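Local structure of RIM-binding protein, isoform F (Drosophila melanogaster, 6Q9M) at residues Pro9-Thr15 against Ile26-Glu32; Ile39-His43 against Thr53-Asn57; Gly224-Trp230 against Gly262-Asp268; Pro241-Val247 against Thr281-Arg287. The protein probably acts as an active-zone scaffold at synapses, coupling synaptic vesicle recruitment to release sites, with a central array of fibronectin type III domains. One frame throughout, in Å; residues are numbered along the deposited sequence.

Contact 1 (Pro9-Thr15 against Ile26-Glu32)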
loop_
_atom_site.group_PDB
_atom_site.type_symbol
_atom_site.label_atom_id
_atom_site.label_comp_id
_atom_site.label_asym_id
_atom_site.label_seq_id
_atom_site.Cartn_x
_atom_site.Cartn_y
_atom_site.Cartn_z
ATOM N N PRO A 9 8.104 -0.575 -16.284
ATOM C CA PRO A 9 8.322 0.877 -16.241
ATOM C C PRO A 9 7.050 1.650 -16.563
ATOM O O PRO A 9 6.230 1.230 -17.387
ATOM C CB PRO A 9 9.408 1.104 -17.309
ATOM C CG PRO A 9 10.107 -0.188 -17.417
ATOM C CD PRO A 9 9.083 -1.256 -17.149
ATOM N N ALA A 10 6.911 2.807 -15.928
ATOM C CA ALA A 10 5.672 3.564 -15.925
ATOM C C ALA A 10 5.831 4.920 -16.608
ATOM O O ALA A 10 6.939 5.463 -16.679
ATOM C CB ALA A 10 5.202 3.761 -14.476
ATOM N N PRO A 11 4.741 5.500 -17.110
ATOM C CA PRO A 11 4.838 6.822 -17.739
ATOM C C PRO A 11 5.223 7.879 -16.718
ATOM O O PRO A 11 5.105 7.683 -15.512
ATOM C CB PRO A 11 3.423 7.078 -18.303
ATOM C CG PRO A 11 2.682 5.752 -18.168
ATOM C CD PRO A 11 3.339 5.055 -16.992
ATOM N N LYS A 12 5.725 9.001 -17.221
ATOM C CA LYS A 12 6.185 10.103 -16.388
ATOM C C LYS A 12 5.566 11.413 -16.872
ATOM O O LYS A 12 4.979 11.492 -17.950
ATOM C CB LYS A 12 7.720 10.194 -16.387
ATOM C CG LYS A 12 8.426 8.836 -16.265
ATOM C CD LYS A 12 9.901 8.888 -16.702
ATOM C CE LYS A 12 10.509 10.274 -16.528
ATOM N NZ LYS A 12 12.007 10.246 -16.423
ATOM N N HIS A 13 5.727 12.452 -16.055
ATOM C CA HIS A 13 5.355 13.819 -16.411
ATOM C C HIS A 13 3.881 13.920 -16.801
ATOM O O HIS A 13 3.504 14.656 -17.719
ATOM C CB HIS A 13 6.266 14.357 -17.514
ATOM C CG HIS A 13 7.704 14.429 -17.106
ATOM N ND1 HIS A 13 8.653 13.536 -17.557
ATOM C CD2 HIS A 13 8.350 15.266 -16.259
ATOM C CE1 HIS A 13 9.826 13.835 -17.025
ATOM N NE2 HIS A 13 9.669 14.881 -16.234
ATOM N N LEU A 14 3.039 13.206 -16.057
ATOM C CA LEU A 14 1.597 13.328 -16.192
ATOM C C LEU A 14 1.171 14.776 -15.979
ATOM O O LEU A 14 1.529 15.403 -14.977
ATOM C CB LEU A 14 0.919 12.415 -15.183
ATOM C CG LEU A 14 -0.595 12.386 -15.206
ATOM C CD1 LEU A 14 -1.069 12.221 -16.637
ATOM C CD2 LEU A 14 -1.145 11.289 -14.299
ATOM N N THR A 15 0.423 15.315 -16.938
ATOM C CA THR A 15 0.075 16.728 -16.950
ATOM C C THR A 15 -1.394 16.914 -17.298
ATOM O O THR A 15 -1.891 16.312 -18.258
ATOM C CB THR A 15 0.937 17.470 -17.975
ATOM O OG1 THR A 15 2.317 17.335 -17.612
ATOM C CG2 THR A 15 0.567 18.940 -18.039
ATOM N N ILE A 26 -5.112 15.704 -21.134
ATOM C CA ILE A 26 -3.902 15.380 -20.393
ATOM C C ILE A 26 -2.788 15.012 -21.359
ATOM O O ILE A 26 -3.018 14.642 -22.515
ATOM C CB ILE A 26 -4.084 14.225 -19.390
ATOM C CG1 ILE A 26 -4.244 12.912 -20.161
ATOM C CG2 ILE A 26 -5.219 14.499 -18.414
ATOM C CD1 ILE A 26 -4.436 11.711 -19.261
ATOM N N GLY A 27 -1.561 15.099 -20.844
ATOM C CA GLY A 27 -0.393 14.654 -21.570
ATOM C C GLY A 27 0.548 13.937 -20.625
ATOM O O GLY A 27 0.449 14.072 -19.403
ATOM N N TRP A 28 1.449 13.141 -21.209
ATOM C CA TRP A 28 2.440 12.404 -20.431
ATOM C C TRP A 28 3.648 12.117 -21.317
ATOM O O TRP A 28 3.682 12.468 -22.505
ATOM C CB TRP A 28 1.849 11.121 -19.819
ATOM C CG TRP A 28 1.366 10.081 -20.808
ATOM C CD1 TRP A 28 2.088 9.027 -21.316
ATOM C CD2 TRP A 28 0.055 9.984 -21.390
ATOM N NE1 TRP A 28 1.308 8.288 -22.175
ATOM C CE2 TRP A 28 0.061 8.857 -22.250
ATOM C CE3 TRP A 28 -1.109 10.758 -21.297
ATOM C CZ2 TRP A 28 -1.062 8.480 -23.015
ATOM C CZ3 TRP A 28 -2.235 10.374 -22.051
ATOM C CH2 TRP A 28 -2.194 9.247 -22.901
ATOM N N SER A 29 4.659 11.486 -20.720
ATOM C CA SER A 29 5.895 11.123 -21.395
ATOM C C SER A 29 6.103 9.617 -21.311
ATOM O O SER A 29 5.675 8.982 -20.340
ATOM C CB SER A 29 7.098 11.838 -20.770
ATOM O OG SER A 29 6.883 13.235 -20.719
ATOM N N PRO A 30 6.747 9.016 -22.302
ATOM C CA PRO A 30 6.941 7.564 -22.277
ATOM C C PRO A 30 7.877 7.153 -21.156
ATOM O O PRO A 30 8.772 7.921 -20.759
ATOM C CB PRO A 30 7.569 7.257 -23.651
ATOM C CG PRO A 30 7.559 8.542 -24.427
ATOM C CD PRO A 30 7.410 9.655 -23.455
ATOM N N PRO A 31 7.773 5.900 -20.707
ATOM C CA PRO A 31 8.679 5.395 -19.674
ATOM C C PRO A 31 10.089 5.230 -20.202
ATOM O O PRO A 31 10.322 5.057 -21.404
ATOM C CB PRO A 31 8.084 4.026 -19.325
ATOM C CG PRO A 31 7.368 3.622 -20.574
ATOM C CD PRO A 31 6.766 4.897 -21.081
ATOM N N GLU A 32 11.039 5.322 -19.283
ATOM C CA GLU A 32 12.409 4.928 -19.588
ATOM C C GLU A 32 12.461 3.438 -19.909
ATOM O O GLU A 32 11.849 2.635 -19.196
ATOM C CB GLU A 32 13.328 5.253 -18.414
ATOM C CG GLU A 32 13.004 6.586 -17.765
ATOM C CD GLU A 32 14.009 6.982 -16.707
ATOM O OE1 GLU A 32 13.599 7.643 -15.728
ATOM O OE2 GLU A 32 15.205 6.636 -16.856
#
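Lys12 and Glu32 both turn CG anti to the carbonyl carbon (chi1 -43° and -40°), and from there their side chains cross at about a right angle. A bend at chi3 of Lys12 brings NZ within 3.1 Å of Glu32 OE1, a salt bridge in which the ammonium group meets the oxygen from above the carboxylate plane. The backbones run antiparallel. Lys12 and Ser29 form one hydrogen-bonded pair, with Ser29 N giving to Lys12 O at 2.8 Å; Thr15 and Gly27 form the next, with Thr15 N to Gly27 O also 2.8 Å. The register slips by one between them, a beta bulge at which His13 takes positive phi (57°). Thr15 OG1 reaches back to His13 O at 2.9 Å, approaching from above the carbonyl plane. Before the first strand and after the second, prolines add apolar contact: Pro11 CB lies 3.8 Å from Trp28 CD1, and Pro9 CB 3.8 Å from Pro31 CB. Trp28 continues inward to an edge-to-face meeting with Tyr42. The chemistry is thus divided: paired amides and the buried Pro11 and Trp28 hold this fibronectin type III hairpin, while the salt bridge involves an exposed Glu32, where solvent would probably weaken its pull.

Contact 2 (Ile39-His43 against Thr53-Asn57)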
loop_
_atom_site.group_PDB
_atom_site.type_symbol
_atom_site.label_atom_id
_atom_site.label_comp_id
_atom_site.label_asym_id
_atom_site.label_seq_id
_atom_site.Cartn_x
_atom_site.Cartn_y
_atom_site.Cartn_z
ATOM N N ILE A 39 7.134 -1.191 -23.399
ATOM C CA ILE A 39 5.779 -0.676 -23.416
ATOM C C ILE A 39 5.171 -0.819 -24.805
ATOM O O ILE A 39 5.819 -0.537 -25.820
ATOM C CB ILE A 39 5.800 0.782 -22.951
ATOM C CG1 ILE A 39 4.481 1.445 -23.237
ATOM C CG2 ILE A 39 6.916 1.546 -23.641
ATOM C CD1 ILE A 39 4.463 2.736 -22.639
ATOM N N ASP A 40 3.899 -1.211 -24.835
ATOM C CA ASP A 40 3.114 -1.488 -26.030
ATOM C C ASP A 40 1.931 -0.545 -26.206
ATOM O O ASP A 40 1.624 -0.153 -27.335
ATOM C CB ASP A 40 2.619 -2.945 -25.978
ATOM C CG ASP A 40 1.861 -3.356 -27.225
ATOM O OD1 ASP A 40 2.502 -3.891 -28.153
ATOM O OD2 ASP A 40 0.625 -3.165 -27.266
ATOM N N SER A 41 1.250 -0.173 -25.126
ATOM C CA SER A 41 0.167 0.799 -25.206
ATOM C C SER A 41 -0.031 1.397 -23.820
ATOM O O SER A 41 0.550 0.940 -22.834
ATOM C CB SER A 41 -1.132 0.174 -25.750
ATOM O OG SER A 41 -1.705 -0.760 -24.849
ATOM N N TYR A 42 -0.878 2.416 -23.758
ATOM C CA TYR A 42 -1.196 3.094 -22.517
ATOM C C TYR A 42 -2.677 2.934 -22.190
ATOM O O TYR A 42 -3.530 2.887 -23.082
ATOM C CB TYR A 42 -0.862 4.588 -22.591
ATOM C CG TYR A 42 0.570 4.917 -22.885
ATOM C CD1 TYR A 42 1.025 5.066 -24.195
ATOM C CD2 TYR A 42 1.473 5.097 -21.857
ATOM C CE1 TYR A 42 2.354 5.377 -24.460
ATOM C CE2 TYR A 42 2.791 5.417 -22.110
ATOM C CZ TYR A 42 3.231 5.552 -23.409
ATOM O OH TYR A 42 4.557 5.852 -23.629
ATOM N N HIS A 43 -2.965 2.860 -20.893
ATOM C CA HIS A 43 -4.316 2.767 -20.359
ATOM C C HIS A 43 -4.548 3.983 -19.474
ATOM O O HIS A 43 -3.808 4.199 -18.506
ATOM C CB HIS A 43 -4.506 1.491 -19.542
ATOM C CG HIS A 43 -4.766 0.270 -20.357
ATOM N ND1 HIS A 43 -4.863 0.295 -21.730
ATOM C CD2 HIS A 43 -4.953 -1.021 -19.991
ATOM C CE1 HIS A 43 -5.107 -0.926 -22.178
ATOM N NE2 HIS A 43 -5.163 -1.744 -21.142
ATOM N N THR A 53 -7.526 4.252 -24.533
ATOM C CA THR A 53 -6.323 3.493 -24.826
ATOM C C THR A 53 -5.581 4.229 -25.925
ATOM O O THR A 53 -6.147 4.490 -26.989
ATOM C CB THR A 53 -6.648 2.064 -25.263
ATOM O OG1 THR A 53 -7.332 1.381 -24.203
ATOM C CG2 THR A 53 -5.370 1.316 -25.576
ATOM N N VAL A 54 -4.342 4.616 -25.647
ATOM C CA VAL A 54 -3.463 5.244 -26.626
ATOM C C VAL A 54 -2.393 4.236 -27.009
ATOM O O VAL A 54 -1.744 3.655 -26.132
ATOM C CB VAL A 54 -2.830 6.532 -26.076
ATOM C CG1 VAL A 54 -2.014 7.225 -27.154
ATOM C CG2 VAL A 54 -3.912 7.457 -25.498
ATOM N N LYS A 55 -2.213 4.019 -28.307
ATOM C CA LYS A 55 -1.219 3.052 -28.745
ATOM C C LYS A 55 0.170 3.686 -28.774
ATOM O O LYS A 55 0.334 4.906 -28.684
ATOM C CB LYS A 55 -1.561 2.509 -30.134
ATOM C CG LYS A 55 -2.982 1.979 -30.293
ATOM C CD LYS A 55 -3.049 0.469 -30.082
ATOM C CE LYS A 55 -4.490 -0.046 -30.115
ATOM N NZ LYS A 55 -4.957 -0.420 -31.492
ATOM N N ALA A 56 1.182 2.829 -28.933
ATOM C CA ALA A 56 2.553 3.228 -28.620
ATOM C C ALA A 56 3.034 4.334 -29.547
ATOM O O ALA A 56 3.754 5.244 -29.117
ATOM C CB ALA A 56 3.488 2.020 -28.705
ATOM N N ASN A 57 2.662 4.269 -30.824
ATOM C CA ASN A 57 3.149 5.223 -31.806
ATOM C C ASN A 57 2.217 6.404 -31.997
ATOM O O ASN A 57 2.356 7.145 -32.976
ATOM C CB ASN A 57 3.401 4.516 -33.131
ATOM C CG ASN A 57 4.710 3.806 -33.128
ATOM O OD1 ASN A 57 5.607 4.170 -32.371
ATOM N ND2 ASN A 57 4.831 2.772 -33.936
#
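This is an antiparallel strand pairing within a beta hairpin, joining strand 39-46 to strand 49-55 at the border of a four-stranded sheet in the first fibronectin type III domain. The evidence is in the register: Tyr42 and Val54 make a hydrogen-bonded pair, flanked by the non-hydrogen-bonded pairs Ser41 with Lys55 and His43 with Thr53. Tyr42 N gives to Val54 O at 2.8 Å, nearly in line with the carbonyl, and the return bond from Val54 N to Tyr42 O is longer at 3.2 Å. Tyr42 O is also approached by the CA-H of Thr53, CA to O 3.3 Å, and receives a weak bond from His43 ND1.

On the face shared by Ser41, His43, Thr53 and Lys55, the side chains of His43 and Thr53 lie alongside and point the same way, ND1 of His43 standing 3.7 Å from Thr53 OG1. With chi2 near zero (-2°), ND1 of His43 is eclipsed with CA and lies beside Tyr42 O. Without the imidazole, as with an alanine here, Tyr42 O would probably miss its weak third partner and Thr53 OG1 be left with a gap beside it. The Tyr42 side chain occupies the other face, with Ile39 CG1 over its ring 4.3 Å above the plane and Val54 CB 4.4 Å from its CB. Asp40 and Ser41 both face Val80 in a classic beta bulge. Such a hairpin bordering the four-stranded sheet, with a tyrosine directed at the tryptophan of the facing sheet, is characteristic of the fibronectin type III sandwich.

Contact 3 (Gly224-Trp230 against Gly262-Asp268)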
loop_
_atom_site.group_PDB
_atom_site.type_symbol
_atom_site.label_atom_id
_atom_site.label_comp_id
_atom_site.label_asym_id
_atom_site.label_seq_id
_atom_site.Cartn_x
_atom_site.Cartn_y
_atom_site.Cartn_z
ATOM N N GLY A 224 -23.262 -18.968 26.160
ATOM C CA GLY A 224 -22.162 -19.354 27.011
ATOM C C GLY A 224 -20.912 -19.778 26.281
ATOM O O GLY A 224 -20.042 -20.409 26.889
ATOM N N THR A 225 -20.809 -19.492 24.991
ATOM C CA THR A 225 -19.605 -19.760 24.223
ATOM C C THR A 225 -19.201 -18.502 23.465
ATOM O O THR A 225 -20.056 -17.727 23.033
ATOM C CB THR A 225 -19.820 -20.922 23.245
ATOM O OG1 THR A 225 -20.777 -20.545 22.245
ATOM C CG2 THR A 225 -20.308 -22.171 23.980
ATOM N N ILE A 226 -17.901 -18.286 23.322
ATOM C CA ILE A 226 -17.394 -17.165 22.544
ATOM C C ILE A 226 -16.396 -17.698 21.531
ATOM O O ILE A 226 -15.725 -18.709 21.766
ATOM C CB ILE A 226 -16.776 -16.059 23.423
ATOM C CG1 ILE A 226 -15.980 -16.646 24.583
ATOM C CG2 ILE A 226 -17.875 -15.128 23.951
ATOM C CD1 ILE A 226 -14.616 -17.162 24.194
ATOM N N LEU A 227 -16.314 -17.023 20.390
ATOM C CA LEU A 227 -15.380 -17.391 19.335
ATOM C C LEU A 227 -14.321 -16.309 19.171
ATOM O O LEU A 227 -14.611 -15.214 18.676
ATOM C CB LEU A 227 -16.118 -17.642 18.025
ATOM C CG LEU A 227 -15.193 -18.275 16.987
ATOM C CD1 LEU A 227 -15.245 -19.780 17.091
ATOM C CD2 LEU A 227 -15.577 -17.808 15.592
ATOM N N VAL A 228 -13.097 -16.621 19.577
ATOM C CA VAL A 228 -11.951 -15.744 19.378
ATOM C C VAL A 228 -11.231 -16.206 18.122
ATOM O O VAL A 228 -11.066 -17.415 17.892
ATOM C CB VAL A 228 -11.015 -15.750 20.604
ATOM C CG1 VAL A 228 -10.746 -17.172 21.066
ATOM C CG2 VAL A 228 -9.708 -15.026 20.296
ATOM N N THR A 229 -10.840 -15.246 17.284
ATOM C CA THR A 229 -10.156 -15.506 16.028
ATOM C C THR A 229 -8.907 -14.645 15.955
ATOM O O THR A 229 -8.777 -13.646 16.670
ATOM C CB THR A 229 -11.046 -15.196 14.826
ATOM O OG1 THR A 229 -11.241 -13.777 14.741
ATOM C CG2 THR A 229 -12.397 -15.883 14.971
ATOM N N TRP A 230 -7.982 -15.052 15.088
ATOM C CA TRP A 230 -6.725 -14.338 14.907
ATOM C C TRP A 230 -6.108 -14.759 13.583
ATOM O O TRP A 230 -6.466 -15.792 13.010
ATOM C CB TRP A 230 -5.748 -14.604 16.052
ATOM C CG TRP A 230 -5.399 -16.041 16.169
ATOM C CD1 TRP A 230 -4.371 -16.705 15.546
ATOM C CD2 TRP A 230 -6.085 -17.015 16.949
ATOM N NE1 TRP A 230 -4.383 -18.038 15.902
ATOM C CE2 TRP A 230 -5.433 -18.249 16.757
ATOM C CE3 TRP A 230 -7.193 -16.965 17.799
ATOM C CZ2 TRP A 230 -5.858 -19.407 17.380
ATOM C CZ3 TRP A 230 -7.604 -18.109 18.418
ATOM C CH2 TRP A 230 -6.943 -19.309 18.210
ATOM N N GLY A 262 -4.096 -22.996 12.766
ATOM C CA GLY A 262 -5.335 -22.671 13.450
ATOM C C GLY A 262 -5.522 -21.170 13.578
ATOM O O GLY A 262 -4.575 -20.425 13.843
ATOM N N ASP A 263 -6.761 -20.721 13.370
ATOM C CA ASP A 263 -7.051 -19.296 13.419
ATOM C C ASP A 263 -8.199 -18.966 14.363
ATOM O O ASP A 263 -8.695 -17.833 14.342
ATOM C CB ASP A 263 -7.335 -18.747 12.012
ATOM C CG ASP A 263 -8.588 -19.327 11.382
ATOM O OD1 ASP A 263 -9.191 -20.252 11.965
ATOM O OD2 ASP A 263 -8.964 -18.854 10.284
ATOM N N HIS A 264 -8.637 -19.913 15.185
ATOM C CA HIS A 264 -9.764 -19.632 16.058
ATOM C C HIS A 264 -9.809 -20.634 17.197
ATOM O O HIS A 264 -9.247 -21.730 17.122
ATOM C CB HIS A 264 -11.088 -19.671 15.301
ATOM C CG HIS A 264 -11.535 -21.054 14.957
ATOM N ND1 HIS A 264 -11.021 -21.752 13.886
ATOM C CD2 HIS A 264 -12.444 -21.872 15.539
ATOM C CE1 HIS A 264 -11.597 -22.939 13.818
ATOM N NE2 HIS A 264 -12.468 -23.036 14.808
ATOM N N ALA A 265 -10.529 -20.243 18.242
ATOM C CA ALA A 265 -10.825 -21.110 19.366
ATOM C C ALA A 265 -12.225 -20.776 19.840
ATOM O O ALA A 265 -12.596 -19.600 19.892
ATOM C CB ALA A 265 -9.810 -20.910 20.507
ATOM N N LEU A 266 -13.002 -21.809 20.171
ATOM C CA LEU A 266 -14.346 -21.658 20.732
ATOM C C LEU A 266 -14.416 -22.412 22.053
ATOM O O LEU A 266 -14.321 -23.644 22.068
ATOM C CB LEU A 266 -15.394 -22.171 19.754
ATOM C CG LEU A 266 -16.739 -22.616 20.328
ATOM C CD1 LEU A 266 -17.479 -21.404 20.795
ATOM C CD2 LEU A 266 -17.528 -23.317 19.256
ATOM N N ILE A 267 -14.603 -21.690 23.154
ATOM C CA ILE A 267 -14.588 -22.280 24.490
ATOM C C ILE A 267 -15.974 -22.161 25.102
ATOM O O ILE A 267 -16.738 -21.240 24.789
ATOM C CB ILE A 267 -13.523 -21.646 25.421
ATOM C CG1 ILE A 267 -13.731 -20.127 25.645
ATOM C CG2 ILE A 267 -12.124 -21.899 24.881
ATOM C CD1 ILE A 267 -14.815 -19.728 26.665
ATOM N N ASP A 268 -16.318 -23.130 25.942
ATOM C CA ASP A 268 -17.515 -23.039 26.765
ATOM C C ASP A 268 -17.089 -22.480 28.115
ATOM O O ASP A 268 -16.298 -23.108 28.824
ATOM C CB ASP A 268 -18.203 -24.393 26.928
ATOM C CG ASP A 268 -19.567 -24.270 27.588
ATOM O OD1 ASP A 268 -19.612 -24.086 28.826
ATOM O OD2 ASP A 268 -20.588 -24.336 26.867
#
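Trp230 lies flat against the backbone of Asp263 and His264: Asp263 C sits over the centre of one indole face, 3.7 Å above the plane, and His264 N lies over the same face nearer its rim. Asp263 CA lies 4.0 Å from the centroid of the five-membered ring, a CH-pi contact. With CG between the backbone N and the carbonyl carbon (chi1 60°), the indole is swung across to the neighbouring strand, and CH2 comes 4.0 Å from Ala265 CB. A leucine here has no flat face to offer, and would probably leave Asp263 CA without its CH-pi partner and uncover the Asp263-His264 peptide. Asp263 OD1, in the plane of the His264 ring, accepts from ND1 at 3.0 Å. Farther along, Ile226 and Ile267 lie side by side, CD1 of Ile226 being 3.4 Å from CG1 of Ile267, whereas Leu227 and Leu266 cross at about a right angle on the other face. The amide bonds are short at Val228 and Ala265 (Ala265 N to Val228 O 2.9 Å) and weak at Ile226 and Ile267. A buried tryptophan, here meeting Tyr245 edge to face, fits the beta-sandwich plan of fibronectin type III and related immunoglobulin-like domains.

Contact 4 (Pro241-Val247 against Thr281-Arg287)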
loop_
_atom_site.group_PDB
_atom_site.type_symbol
_atom_site.label_atom_id
_atom_site.label_comp_id
_atom_site.label_asym_id
_atom_site.label_seq_id
_atom_site.Cartn_x
_atom_site.Cartn_y
_atom_site.Cartn_z
ATOM N N PRO A 241 9.193 -21.951 12.583
ATOM C CA PRO A 241 8.904 -23.260 13.192
ATOM C C PRO A 241 7.752 -23.159 14.193
ATOM O O PRO A 241 7.861 -23.578 15.344
ATOM C CB PRO A 241 10.225 -23.642 13.880
ATOM C CG PRO A 241 11.061 -22.381 13.885
ATOM C CD PRO A 241 10.598 -21.541 12.754
ATOM N N VAL A 242 6.633 -22.634 13.707
ATOM C CA VAL A 242 5.451 -22.405 14.528
ATOM C C VAL A 242 4.731 -23.708 14.839
ATOM O O VAL A 242 4.384 -24.478 13.941
ATOM C CB VAL A 242 4.529 -21.401 13.833
ATOM C CG1 VAL A 242 3.167 -21.369 14.465
ATOM C CG2 VAL A 242 5.202 -20.032 13.863
ATOM N N THR A 243 4.527 -23.973 16.133
ATOM C CA THR A 243 3.781 -25.152 16.584
ATOM C C THR A 243 2.270 -24.959 16.444
ATOM O O THR A 243 1.566 -25.756 15.801
ATOM C CB THR A 243 4.073 -25.409 18.063
ATOM O OG1 THR A 243 3.855 -24.186 18.759
ATOM C CG2 THR A 243 5.448 -25.883 18.316
ATOM N N GLY A 244 1.757 -23.890 17.061
ATOM C CA GLY A 244 0.336 -23.738 17.316
ATOM C C GLY A 244 0.071 -22.457 18.085
ATOM O O GLY A 244 0.825 -21.493 17.934
ATOM N N TYR A 245 -0.970 -22.422 18.921
ATOM C CA TYR A 245 -1.328 -21.204 19.641
ATOM C C TYR A 245 -1.867 -21.538 21.025
ATOM O O TYR A 245 -2.153 -22.694 21.341
ATOM C CB TYR A 245 -2.356 -20.363 18.860
ATOM C CG TYR A 245 -1.823 -19.971 17.510
ATOM C CD1 TYR A 245 -0.980 -18.877 17.369
ATOM C CD2 TYR A 245 -2.107 -20.731 16.390
ATOM C CE1 TYR A 245 -0.461 -18.529 16.139
ATOM C CE2 TYR A 245 -1.591 -20.393 15.154
ATOM C CZ TYR A 245 -0.768 -19.290 15.034
ATOM O OH TYR A 245 -0.260 -18.948 13.799
ATOM N N ALA A 246 -1.928 -20.514 21.877
ATOM C CA ALA A 246 -2.467 -20.629 23.228
ATOM C C ALA A 246 -3.208 -19.347 23.587
ATOM O O ALA A 246 -2.721 -18.244 23.316
ATOM C CB ALA A 246 -1.367 -20.911 24.258
ATOM N N VAL A 247 -4.386 -19.489 24.185
ATOM C CA VAL A 247 -5.200 -18.317 24.504
ATOM C C VAL A 247 -5.169 -17.963 26.002
ATOM O O VAL A 247 -5.447 -18.789 26.870
ATOM C CB VAL A 247 -6.653 -18.511 23.997
ATOM C CG1 VAL A 247 -6.726 -18.173 22.526
ATOM C CG2 VAL A 247 -7.127 -19.940 24.202
ATOM N N THR A 281 -5.677 -12.419 25.802
ATOM C CA THR A 281 -4.632 -12.424 24.783
ATOM C C THR A 281 -4.342 -13.841 24.272
ATOM O O THR A 281 -4.749 -14.841 24.874
ATOM C CB THR A 281 -3.347 -11.794 25.350
ATOM O OG1 THR A 281 -3.681 -10.730 26.247
ATOM C CG2 THR A 281 -2.527 -11.211 24.249
ATOM N N ILE A 282 -3.652 -13.905 23.118
ATOM C CA ILE A 282 -3.183 -15.144 22.499
ATOM C C ILE A 282 -1.665 -15.129 22.389
ATOM O O ILE A 282 -1.039 -14.085 22.177
ATOM C CB ILE A 282 -3.791 -15.372 21.099
ATOM C CG1 ILE A 282 -5.305 -15.224 21.148
ATOM C CG2 ILE A 282 -3.397 -16.739 20.540
ATOM C CD1 ILE A 282 -5.759 -14.052 20.394
ATOM N N ARG A 283 -1.073 -16.309 22.525
ATOM C CA ARG A 283 0.361 -16.492 22.411
ATOM C C ARG A 283 0.680 -17.462 21.284
ATOM O O ARG A 283 0.013 -18.494 21.146
ATOM C CB ARG A 283 0.925 -17.032 23.715
ATOM C CG ARG A 283 1.130 -15.984 24.754
ATOM C CD ARG A 283 0.532 -16.473 26.075
ATOM N NE ARG A 283 0.527 -15.380 27.030
ATOM C CZ ARG A 283 0.132 -15.482 28.283
ATOM N NH1 ARG A 283 -0.322 -16.636 28.735
ATOM N NH2 ARG A 283 0.157 -14.414 29.055
ATOM N N THR A 284 1.672 -17.121 20.462
ATOM C CA THR A 284 2.196 -18.086 19.505
ATOM C C THR A 284 3.182 -19.018 20.193
ATOM O O THR A 284 4.145 -18.573 20.831
ATOM C CB THR A 284 2.886 -17.403 18.328
ATOM O OG1 THR A 284 2.012 -16.421 17.762
ATOM C CG2 THR A 284 3.227 -18.440 17.268
ATOM N N LYS A 285 2.979 -20.309 20.000
ATOM C CA LYS A 285 3.832 -21.348 20.549
ATOM C C LYS A 285 4.761 -21.803 19.425
ATOM O O LYS A 285 4.360 -21.858 18.262
ATOM C CB LYS A 285 2.943 -22.492 21.080
ATOM C CG LYS A 285 3.584 -23.782 21.645
ATOM C CD LYS A 285 4.991 -23.652 22.233
ATOM C CE LYS A 285 5.235 -24.708 23.305
ATOM N NZ LYS A 285 5.125 -26.106 22.779
ATOM N N SER A 286 6.008 -22.112 19.760
ATOM C CA SER A 286 6.922 -22.647 18.759
ATOM C C SER A 286 7.768 -23.740 19.398
ATOM O O SER A 286 7.491 -24.200 20.510
ATOM C CB SER A 286 7.776 -21.540 18.120
ATOM O OG SER A 286 9.072 -21.473 18.701
ATOM N N ARG A 287 8.831 -24.125 18.685
ATOM C CA ARG A 287 9.440 -25.437 18.875
ATOM C C ARG A 287 9.949 -25.642 20.296
ATOM O O ARG A 287 9.866 -26.759 20.823
ATOM C CB ARG A 287 10.573 -25.636 17.861
ATOM C CG ARG A 287 11.737 -24.619 17.919
ATOM C CD ARG A 287 11.427 -23.308 17.197
ATOM N NE ARG A 287 12.608 -22.485 16.917
ATOM C CZ ARG A 287 12.600 -21.151 16.896
ATOM N NH1 ARG A 287 13.713 -20.480 16.626
ATOM N NH2 ARG A 287 11.477 -20.483 17.149
#
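Ala246 and Arg283 exchange both backbone bonds across the strands: Arg283 N gives to Ala246 O at 2.7 Å, and Ala246 N to Arg283 O at 2.9 Å. Each carbonyl also meets a CA-H, that of Ile282 at Ala246 O and that of Tyr245 at Arg283 O. Farther along, Lys285 N gives to Gly244 O at 3.2 Å, the donor standing 48° out of the carbonyl plane. Lys285 O is taken by Thr243 N at 3.0 Å; the very short approach of Thr243 OG1 to the same oxygen is doubtful. Thr243 and Gly244 both face Lys285, a classic beta bulge.

Several side-chain polar ends find their partners elsewhere. Tyr245 OH is hydrogen-bonded to Val233 N and Pro260 O, Thr284 OG1 to Asp210 O, and Arg283 NE is in a salt bridge with Asp293. Just past the strand, Arg287 NH2 donates to Ser286 OG at 3.0 Å, while Pro241 CG lies over one face of the guanidinium, 3.4 Å from NE. A CG of Arg287 lodged between backbone N and carbonyl carbon (chi1 60°) and a bend at chi2 lay the chain alongside the proline. Apolar contact is made by Val247 CG1 on Ile282 CG1, 3.6 Å apart. The chemistry implies that main-chain amides tie the two strands directly, while the side chains of Tyr245, Thr284 and Arg283 fasten this pair to its surroundings.

In the fold
The four contacts form two clusters on opposite sides of the chain's centre; the centres of contacts 1 and 2 lie about 49 to 52 Å from those of contacts 3 and 4. Contacts 1 and 2 follow in series within the first fibronectin type III domain, their centres 11 Å apart; one lies in the three-stranded sheet, the other in the four-stranded one, and Trp28 against Tyr42 joins the sheets. Contacts 3 and 4 belong to the C-terminal immunoglobulin-like domain, 15 Å between centres, and their segments alternate along the chain, so the two sheets are interlaced. There Trp230 and Tyr245 meet in the same manner, consistent with a related sandwich plan in the first and last domains of the array.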